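Local atomic coordinates of mucus binding protein (PDB entry 3I57), a protein that is a cell-wall-anchored surface protein of Lactobacillus reuteri that binds mucus and, through a repeat of this type, immunoglobulins. Residues A[4-9]-A[69-74]. Numbering follows the deposited sequence.
Sequences VHVQYI and YTVIFK
Strands 4-9 and 69-74 run parallel, their axes 4.6 Å apart at the closest point and 16° from alignment, joined by five backbone hydrogen bonds in which H5 O, Q7 N, Q7 O, I9 N and I9 O pair alternately with Y69, V71 and F73. This is the central parallel pair of the beta-grasp fold in the mucin binding domain: strand 15-24 flanks 4-9, strand 46-51 flanks 69-74, and helix 35-43 lies in the crossover between them. The shortest bond, V71 N to Q7 O at 2.7 Å, is received in the carbonyl plane.

V4, V6, Y8, Y69, V71 and F73 share one face. There the Y8 ring, with CG anti to its own carbonyl carbon (chi1 -69°), stands alongside V71, whose CG2 makes an off-centre CH-pi contact 4.3 Å from the ring centroid. Edge to edge, Y8 CD2 meets F73 CE2 at 3.7 Å, and F41 of the helix touches both rings. The Y8 hydroxyl is hydrogen-bonded to that of Y32. An alanine at Y8 would remove the ring and hydroxyl, and would probably loosen the packing around V71 and F73 and leave Y32 without this partner.

Nearer the bound calcium, V4 CG1 abuts the edge of the Y69 ring, 3.9 Å from CE2, while the Y69 hydroxyl hydrogen-bonds E57 and Q67. On the opposite face Q7, I9, T70 and I72 make sparser contacts, I9 CB lying 4.2 Å from I72 CG1. At the far end, I9 O accepts the F73 N-H nearly along its C=O axis and also lies at the edge of the F73 ring, 3.4 Å from CD2.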
loop_
_atom_site.group_PDB
_atom_site.type_symbol
_atom_site.label_atom_id
_atom_site.label_comp_id
_atom_site.label_asym_id
_atom_site.label_seq_id
_atom_site.Cartn_x
_atom_site.Cartn_y
_atom_site.Cartn_z
ATOM N N VAL A 4 -21.436 -29.258 -17.576
ATOM C CA VAL A 4 -20.496 -29.041 -16.510
ATOM C C VAL A 4 -20.129 -27.551 -16.554
ATOM O O VAL A 4 -20.041 -26.966 -17.642
ATOM C CB VAL A 4 -19.205 -29.876 -16.730
ATOM C CG1 VAL A 4 -18.132 -29.422 -15.751
ATOM C CG2 VAL A 4 -19.487 -31.327 -16.535
ATOM N N HIS A 5 -19.918 -26.949 -15.394
ATOM C CA HIS A 5 -19.557 -25.531 -15.351
ATOM C C HIS A 5 -18.363 -25.389 -14.447
ATOM O O HIS A 5 -18.419 -25.770 -13.296
ATOM C CB HIS A 5 -20.733 -24.715 -14.767
ATOM C CG HIS A 5 -22.047 -25.044 -15.395
ATOM N ND1 HIS A 5 -22.400 -24.590 -16.652
ATOM C CD2 HIS A 5 -23.076 -25.804 -14.963
ATOM C CE1 HIS A 5 -23.601 -25.048 -16.959
ATOM N NE2 HIS A 5 -24.037 -25.786 -15.950
ATOM N N VAL A 6 -17.285 -24.807 -14.946
ATOM C CA VAL A 6 -16.108 -24.642 -14.102
ATOM C C VAL A 6 -15.965 -23.171 -13.788
ATOM O O VAL A 6 -15.862 -22.351 -14.690
ATOM C CB VAL A 6 -14.841 -25.130 -14.809
ATOM C CG1 VAL A 6 -13.644 -24.966 -13.882
ATOM C CG2 VAL A 6 -15.013 -26.577 -15.246
ATOM N N GLN A 7 -15.970 -22.837 -12.503
ATOM C CA GLN A 7 -16.107 -21.431 -12.112
ATOM C C GLN A 7 -14.812 -20.960 -11.485
ATOM O O GLN A 7 -14.372 -21.515 -10.494
ATOM C CB GLN A 7 -17.284 -21.266 -11.129
ATOM C CG GLN A 7 -18.622 -21.671 -11.800
ATOM C CD GLN A 7 -19.741 -21.901 -10.804
ATOM O OE1 GLN A 7 -20.882 -21.411 -10.967
ATOM N NE2 GLN A 7 -19.439 -22.641 -9.776
ATOM N N TYR A 8 -14.227 -19.932 -12.071
ATOM C CA TYR A 8 -12.984 -19.339 -11.561
ATOM C C TYR A 8 -13.326 -18.182 -10.607
ATOM O O TYR A 8 -14.015 -17.233 -10.995
ATOM C CB TYR A 8 -12.102 -18.888 -12.734
ATOM C CG TYR A 8 -11.562 -20.058 -13.491
ATOM C CD1 TYR A 8 -12.343 -20.684 -14.456
ATOM C CD2 TYR A 8 -10.322 -20.610 -13.186
ATOM C CE1 TYR A 8 -11.900 -21.787 -15.129
ATOM C CE2 TYR A 8 -9.849 -21.735 -13.868
ATOM C CZ TYR A 8 -10.663 -22.321 -14.838
ATOM O OH TYR A 8 -10.238 -23.421 -15.539
ATOM N N ILE A 9 -12.871 -18.282 -9.360
ATOM C CA ILE A 9 -13.364 -17.410 -8.286
ATOM C C ILE A 9 -12.247 -16.643 -7.583
ATOM O O ILE A 9 -11.221 -17.234 -7.272
ATOM C CB ILE A 9 -14.054 -18.246 -7.185
ATOM C CG1 ILE A 9 -15.229 -19.062 -7.753
ATOM C CG2 ILE A 9 -14.569 -17.337 -6.053
ATOM C CD1 ILE A 9 -16.116 -18.239 -8.576
ATOM N N TYR A 69 -17.945 -26.943 -10.609
ATOM C CA TYR A 69 -16.683 -27.063 -9.889
ATOM C C TYR A 69 -16.019 -25.711 -9.833
ATOM O O TYR A 69 -15.879 -25.057 -10.874
ATOM C CB TYR A 69 -15.747 -28.023 -10.619
ATOM C CG TYR A 69 -16.382 -29.352 -10.822
ATOM C CD1 TYR A 69 -16.464 -30.270 -9.775
ATOM C CD2 TYR A 69 -16.975 -29.682 -12.042
ATOM C CE1 TYR A 69 -17.078 -31.486 -9.949
ATOM C CE2 TYR A 69 -17.574 -30.913 -12.222
ATOM C CZ TYR A 69 -17.628 -31.802 -11.176
ATOM O OH TYR A 69 -18.229 -33.030 -11.359
ATOM N N THR A 70 -15.596 -25.309 -8.642
ATOM C CA THR A 70 -14.917 -24.013 -8.476
ATOM C C THR A 70 -13.383 -24.133 -8.478
ATOM O O THR A 70 -12.799 -25.166 -8.094
ATOM C CB THR A 70 -15.385 -23.293 -7.193
ATOM O OG1 THR A 70 -15.141 -24.132 -6.062
ATOM C CG2 THR A 70 -16.894 -22.963 -7.252
ATOM N N VAL A 71 -12.727 -23.085 -8.985
ATOM C CA VAL A 71 -11.290 -22.968 -8.899
ATOM C C VAL A 71 -11.079 -21.649 -8.180
ATOM O O VAL A 71 -11.424 -20.584 -8.697
ATOM C CB VAL A 71 -10.595 -22.919 -10.308
ATOM C CG1 VAL A 71 -9.088 -22.801 -10.144
ATOM C CG2 VAL A 71 -10.884 -24.196 -11.099
ATOM N N ILE A 72 -10.540 -21.717 -6.978
ATOM C CA ILE A 72 -10.602 -20.561 -6.103
ATOM C C ILE A 72 -9.192 -20.007 -5.965
ATOM O O ILE A 72 -8.249 -20.762 -5.746
ATOM C CB ILE A 72 -11.178 -20.922 -4.697
ATOM C CG1 ILE A 72 -12.635 -21.384 -4.804
ATOM C CG2 ILE A 72 -11.144 -19.697 -3.745
ATOM C CD1 ILE A 72 -13.199 -22.015 -3.517
ATOM N N PHE A 73 -9.066 -18.692 -6.102
ATOM C CA PHE A 73 -7.779 -18.033 -5.951
ATOM C C PHE A 73 -7.757 -17.048 -4.796
ATOM O O PHE A 73 -8.790 -16.509 -4.404
ATOM C CB PHE A 73 -7.467 -17.217 -7.207
ATOM C CG PHE A 73 -7.422 -18.030 -8.459
ATOM C CD1 PHE A 73 -6.220 -18.499 -8.941
ATOM C CD2 PHE A 73 -8.581 -18.330 -9.142
ATOM C CE1 PHE A 73 -6.173 -19.257 -10.119
ATOM C CE2 PHE A 73 -8.547 -19.108 -10.319
ATOM C CZ PHE A 73 -7.343 -19.562 -10.789
ATOM N N LYS A 74 -6.559 -16.773 -4.287
ATOM C CA LYS A 74 -6.354 -15.603 -3.446
ATOM C C LYS A 74 -5.479 -14.610 -4.206
ATOM O O LYS A 74 -5.062 -14.874 -5.343
ATOM C CB LYS A 74 -5.713 -16.001 -2.104
ATOM C CG LYS A 74 -6.546 -16.947 -1.287
ATOM C CD LYS A 74 -5.790 -17.332 0.011
ATOM C CE LYS A 74 -6.737 -17.845 1.090
ATOM N NZ LYS A 74 -7.882 -16.907 1.254
#